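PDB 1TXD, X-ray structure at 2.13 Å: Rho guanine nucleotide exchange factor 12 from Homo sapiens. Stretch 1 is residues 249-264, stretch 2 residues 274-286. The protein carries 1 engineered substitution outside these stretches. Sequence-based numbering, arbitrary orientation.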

# COMPACT_ATOMS: atom_id res chain seq x y z
N ASN A 249 -2.59 -15.33 25.10
CA ASN A 249 -1.81 -14.15 24.74
C ASN A 249 -1.34 -14.18 23.27
O ASN A 249 -0.40 -13.49 22.90
CB ASN A 249 -0.60 -14.00 25.68
CG ASN A 249 -0.94 -13.22 26.94
OD1 ASN A 249 -1.20 -12.01 26.89
ND2 ASN A 249 -0.92 -13.90 28.08
N LEU A 250 -2.02 -14.97 22.44
CA LEU A 250 -1.59 -15.18 21.06
C LEU A 250 -1.59 -13.87 20.30
O LEU A 250 -2.60 -13.16 20.25
CB LEU A 250 -2.50 -16.19 20.34
CG LEU A 250 -2.24 -16.34 18.83
CD1 LEU A 250 -0.93 -17.07 18.60
CD2 LEU A 250 -3.39 -17.04 18.14
N ASP A 251 -0.45 -13.59 19.67
CA ASP A 251 -0.26 -12.37 18.92
C ASP A 251 0.08 -12.67 17.46
O ASP A 251 1.24 -12.88 17.11
CB ASP A 251 0.85 -11.54 19.55
CG ASP A 251 0.81 -10.09 19.10
OD1 ASP A 251 0.30 -9.86 17.98
OD2 ASP A 251 1.23 -9.14 19.80
N LEU A 252 -0.96 -12.67 16.62
CA LEU A 252 -0.81 -12.84 15.17
C LEU A 252 0.23 -11.89 14.56
O LEU A 252 0.99 -12.29 13.68
CB LEU A 252 -2.16 -12.67 14.45
CG LEU A 252 -3.43 -13.34 15.03
CD1 LEU A 252 -4.72 -12.91 14.30
CD2 LEU A 252 -3.29 -14.85 15.02
N THR A 253 0.28 -10.65 15.05
CA THR A 253 1.11 -9.60 14.44
C THR A 253 2.62 -9.83 14.52
O THR A 253 3.39 -9.18 13.80
CB THR A 253 0.78 -8.19 15.03
OG1 THR A 253 1.16 -8.12 16.41
CG2 THR A 253 -0.74 -7.93 15.06
N LYS A 254 3.06 -10.75 15.38
CA LYS A 254 4.50 -11.02 15.52
C LYS A 254 5.00 -12.09 14.54
O LYS A 254 6.12 -12.58 14.66
CB LYS A 254 4.86 -11.38 16.98
CG LYS A 254 5.11 -10.16 17.88
CD LYS A 254 6.48 -9.48 17.61
CE LYS A 254 6.36 -8.22 16.73
NZ LYS A 254 5.27 -7.31 17.17
N ARG A 255 4.16 -12.42 13.57
CA ARG A 255 4.58 -13.20 12.41
C ARG A 255 3.79 -12.76 11.18
O ARG A 255 2.68 -12.25 11.30
CB ARG A 255 4.36 -14.70 12.67
CG ARG A 255 2.89 -15.13 12.85
CD ARG A 255 2.42 -15.18 14.30
NE ARG A 255 2.93 -16.37 14.98
CZ ARG A 255 2.75 -16.64 16.27
NH1 ARG A 255 2.09 -15.80 17.06
NH2 ARG A 255 3.26 -17.76 16.77
N LYS A 256 4.35 -12.97 10.00
CA LYS A 256 3.68 -12.57 8.77
C LYS A 256 2.67 -13.62 8.33
O LYS A 256 2.90 -14.81 8.54
CB LYS A 256 4.70 -12.27 7.67
CG LYS A 256 5.41 -10.92 7.86
CD LYS A 256 6.21 -10.49 6.63
CE LYS A 256 6.16 -8.99 6.42
NZ LYS A 256 7.13 -8.51 5.40
N MET A 257 1.55 -13.17 7.76
CA MET A 257 0.52 -14.05 7.19
C MET A 257 0.86 -14.40 5.76
O MET A 257 1.26 -13.54 4.98
CB MET A 257 -0.86 -13.36 7.25
CG MET A 257 -2.01 -14.00 6.42
SD MET A 257 -3.63 -13.14 6.77
CE MET A 257 -3.99 -13.82 8.27
N ILE A 258 0.69 -15.68 5.42
CA ILE A 258 1.00 -16.21 4.10
C ILE A 258 -0.27 -16.55 3.31
O ILE A 258 -0.30 -16.37 2.09
CB ILE A 258 1.91 -17.45 4.26
CG1 ILE A 258 3.34 -16.98 4.52
CG2 ILE A 258 1.85 -18.39 3.03
CD1 ILE A 258 3.64 -16.63 5.97
N HIS A 259 -1.30 -17.03 4.00
CA HIS A 259 -2.55 -17.40 3.35
C HIS A 259 -3.74 -17.26 4.30
O HIS A 259 -3.59 -17.24 5.52
CB HIS A 259 -2.45 -18.84 2.81
CG HIS A 259 -3.42 -19.13 1.72
ND1 HIS A 259 -4.70 -19.57 1.96
CD2 HIS A 259 -3.31 -19.02 0.37
CE1 HIS A 259 -5.34 -19.72 0.82
NE2 HIS A 259 -4.52 -19.39 -0.16
N GLU A 260 -4.93 -17.16 3.72
CA GLU A 260 -6.17 -17.18 4.49
C GLU A 260 -7.37 -17.61 3.63
O GLU A 260 -7.38 -17.41 2.41
CB GLU A 260 -6.45 -15.79 5.07
CG GLU A 260 -6.83 -14.76 4.01
CD GLU A 260 -6.87 -13.35 4.55
OE1 GLU A 260 -7.65 -13.10 5.49
OE2 GLU A 260 -6.12 -12.51 4.03
N GLY A 261 -8.37 -18.20 4.27
CA GLY A 261 -9.62 -18.53 3.59
C GLY A 261 -10.67 -19.22 4.44
O GLY A 261 -10.42 -19.54 5.61
N PRO A 262 -11.84 -19.44 3.86
CA PRO A 262 -12.86 -20.29 4.50
C PRO A 262 -12.56 -21.81 4.37
O PRO A 262 -12.59 -22.36 3.26
CB PRO A 262 -14.15 -19.93 3.74
CG PRO A 262 -13.77 -18.95 2.67
CD PRO A 262 -12.29 -18.93 2.56
N LEU A 263 -12.24 -22.45 5.50
CA LEU A 263 -12.25 -23.91 5.60
C LEU A 263 -13.44 -24.38 6.43
O LEU A 263 -14.08 -23.59 7.12
CB LEU A 263 -10.96 -24.44 6.24
CG LEU A 263 -9.62 -24.06 5.60
CD1 LEU A 263 -8.46 -24.62 6.40
CD2 LEU A 263 -9.55 -24.51 4.15
N VAL A 264 -13.74 -25.67 6.35
CA VAL A 264 -14.74 -26.33 7.19
C VAL A 264 -13.95 -27.23 8.15
O VAL A 264 -12.77 -27.51 7.91
CB VAL A 264 -15.75 -27.10 6.31
CG1 VAL A 264 -16.57 -28.12 7.10
CG2 VAL A 264 -16.68 -26.12 5.59
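Stretch 2 274-286: DLYTLLLEDILVL

Stretch 2 runs back along stretch 1 as an antiparallel strand. The axes of strands 257-264 and 275-280 approach to 4.6 Å, and their N-to-C directions make an angle of 137°, well short of 180°, so the pair is strongly twisted. The contact buries 1131 Å² in all, and the largest shares belong to Arg255, Leu280 and Leu263, at 91, 76 and 75 Å².

The register follows from the CA pairs: Met257 CA lies 4.3 Å from Leu280 CA, His259 CA 4.9 Å from Leu279 CA, and Gly261 CA 5.6 Å from Thr277 CA. Two residues are advanced on stretch 1 between the first two pairs but one on stretch 2, which defines a beta bulge at Ile258. Its phi/psi of -108/-36 departs from extended geometry, and Leu279 O accepts from both Ile258 N (2.9 Å) and His259 N (3.1 Å). Leu279 N returns a bond to His259 O at 3.0 Å. Further along, Thr277 N donates to Gly261 O at 2.9 Å and Gly261 N to Thr277 O at 3.2 Å, both with angles of 161°.

Leu280 shares a face of the sheet with Met257, Glu260 and Leu278. Its m, t rotamer sets CD2 3.8 Å from Met257 CB, while CD1 reaches Leu252 CD2 at 3.9 Å and Arg255 CD at 3.7 Å. Leu252, in the short 3-10 segment before the strand, thus packs on the sheet although its CA-to-CB bond points sideways. Met257 CE extends the apolar contact to Leu278 CD2 at 3.6 Å.

Arg255 points toward stretch 2 where the chain turns between strands 275-280 and 283-286. Its salt bridge to Asp282 is anchored by NE to OD1 at 3.0 Å, with an angle of 158°; the bonds from Arg255 NH2 to Asp282 OD1 and OD2, each 3.3 Å, are weak. Asp282 OD1 lies near the guanidinium plane, whereas Ile283 CD1 sits over one face, 3.6 Å from Arg255 CZ. The group is also held from its own stretch, since Arg255 NH1 donates to Asp251 O at 3.0 Å.

At the far end, Leu263 shares its face with Leu275 and Thr277. Leu263 CD1 comes within 3.4 Å of Thr277 OG1, a hydroxyl oxygen buried here without a polar partner, and Leu263 O accepts from Leu275 N at 2.9 Å. On the other face, Tyr276 OH donates to Glu260 OE1 at 2.5 Å, although the position of that carboxylate oxygen is less certain.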

# COMPACT_ATOMS: atom_id res chain seq x y z
N ASP A 274 -17.88 -24.35 10.79
CA ASP A 274 -17.47 -23.45 9.71
C ASP A 274 -16.36 -22.52 10.21
O ASP A 274 -16.56 -21.80 11.18
CB ASP A 274 -18.64 -22.61 9.20
CG ASP A 274 -19.84 -23.46 8.80
OD1 ASP A 274 -19.65 -24.47 8.09
OD2 ASP A 274 -21.00 -23.18 9.14
N LEU A 275 -15.20 -22.57 9.56
CA LEU A 275 -14.05 -21.78 9.98
C LEU A 275 -13.66 -20.73 8.96
O LEU A 275 -14.03 -20.79 7.78
CB LEU A 275 -12.81 -22.67 10.17
CG LEU A 275 -12.70 -23.75 11.26
CD1 LEU A 275 -11.40 -24.52 11.07
CD2 LEU A 275 -12.77 -23.17 12.66
N TYR A 276 -12.94 -19.74 9.47
CA TYR A 276 -12.02 -18.93 8.70
C TYR A 276 -10.64 -19.18 9.29
O TYR A 276 -10.44 -19.07 10.50
CB TYR A 276 -12.37 -17.44 8.80
CG TYR A 276 -11.69 -16.59 7.76
CD1 TYR A 276 -12.28 -16.37 6.51
CD2 TYR A 276 -10.43 -16.02 8.00
CE1 TYR A 276 -11.65 -15.61 5.54
CE2 TYR A 276 -9.79 -15.25 7.04
CZ TYR A 276 -10.41 -15.05 5.81
OH TYR A 276 -9.79 -14.29 4.86
N THR A 277 -9.68 -19.50 8.43
CA THR A 277 -8.42 -20.08 8.85
C THR A 277 -7.28 -19.24 8.36
O THR A 277 -7.35 -18.68 7.28
CB THR A 277 -8.30 -21.52 8.23
OG1 THR A 277 -9.24 -22.38 8.87
CG2 THR A 277 -6.94 -22.15 8.50
N LEU A 278 -6.20 -19.17 9.13
CA LEU A 278 -5.08 -18.35 8.75
C LEU A 278 -3.81 -19.12 8.81
O LEU A 278 -3.41 -19.57 9.88
CB LEU A 278 -4.95 -17.16 9.70
CG LEU A 278 -6.20 -16.37 10.11
CD1 LEU A 278 -5.77 -15.35 11.14
CD2 LEU A 278 -6.95 -15.71 8.94
N LEU A 279 -3.18 -19.29 7.66
CA LEU A 279 -1.81 -19.79 7.59
C LEU A 279 -0.80 -18.66 7.80
O LEU A 279 -0.65 -17.78 6.95
CB LEU A 279 -1.55 -20.43 6.23
CG LEU A 279 -0.11 -20.85 5.93
CD1 LEU A 279 0.49 -21.67 7.07
CD2 LEU A 279 -0.08 -21.65 4.63
N LEU A 280 -0.10 -18.70 8.93
CA LEU A 280 0.97 -17.76 9.26
C LEU A 280 2.34 -18.42 9.08
O LEU A 280 2.42 -19.58 8.71
CB LEU A 280 0.81 -17.25 10.69
CG LEU A 280 -0.60 -16.83 11.09
CD1 LEU A 280 -0.59 -16.21 12.50
CD2 LEU A 280 -1.19 -15.85 10.09
N GLU A 281 3.40 -17.67 9.37
CA GLU A 281 4.78 -18.14 9.14
C GLU A 281 5.04 -19.50 9.78
O GLU A 281 5.68 -20.37 9.18
CB GLU A 281 5.80 -17.14 9.70
CG GLU A 281 6.55 -16.32 8.65
CD GLU A 281 7.25 -15.10 9.22
OE1 GLU A 281 7.58 -15.11 10.43
OE2 GLU A 281 7.47 -14.12 8.47
N ASP A 282 4.54 -19.67 11.00
CA ASP A 282 4.92 -20.78 11.86
C ASP A 282 3.74 -21.51 12.51
O ASP A 282 3.95 -22.52 13.18
CB ASP A 282 5.89 -20.29 12.94
CG ASP A 282 5.24 -19.39 13.99
OD1 ASP A 282 4.12 -18.88 13.76
OD2 ASP A 282 5.78 -19.14 15.08
N ILE A 283 2.52 -21.01 12.33
CA ILE A 283 1.33 -21.65 12.86
C ILE A 283 0.17 -21.57 11.88
O ILE A 283 0.06 -20.63 11.10
CB ILE A 283 0.89 -21.04 14.22
CG1 ILE A 283 0.73 -19.51 14.13
CG2 ILE A 283 1.89 -21.41 15.31
CD1 ILE A 283 0.06 -18.87 15.34
N LEU A 284 -0.69 -22.57 11.91
CA LEU A 284 -2.00 -22.50 11.29
C LEU A 284 -2.92 -22.11 12.43
O LEU A 284 -2.73 -22.57 13.56
CB LEU A 284 -2.37 -23.85 10.70
CG LEU A 284 -3.47 -23.89 9.65
CD1 LEU A 284 -2.94 -23.45 8.30
CD2 LEU A 284 -4.04 -25.30 9.55
N VAL A 285 -3.90 -21.26 12.15
CA VAL A 285 -4.79 -20.74 13.18
C VAL A 285 -6.21 -20.97 12.76
O VAL A 285 -6.62 -20.61 11.66
CB VAL A 285 -4.58 -19.22 13.43
CG1 VAL A 285 -5.55 -18.72 14.50
CG2 VAL A 285 -3.14 -18.92 13.85
N LEU A 286 -6.99 -21.55 13.67
CA LEU A 286 -8.34 -21.94 13.36
C LEU A 286 -9.27 -21.00 14.12
O LEU A 286 -9.22 -20.94 15.35
CB LEU A 286 -8.57 -23.40 13.75
CG LEU A 286 -7.58 -24.40 13.11
CD1 LEU A 286 -7.88 -25.82 13.57
CD2 LEU A 286 -7.63 -24.34 11.59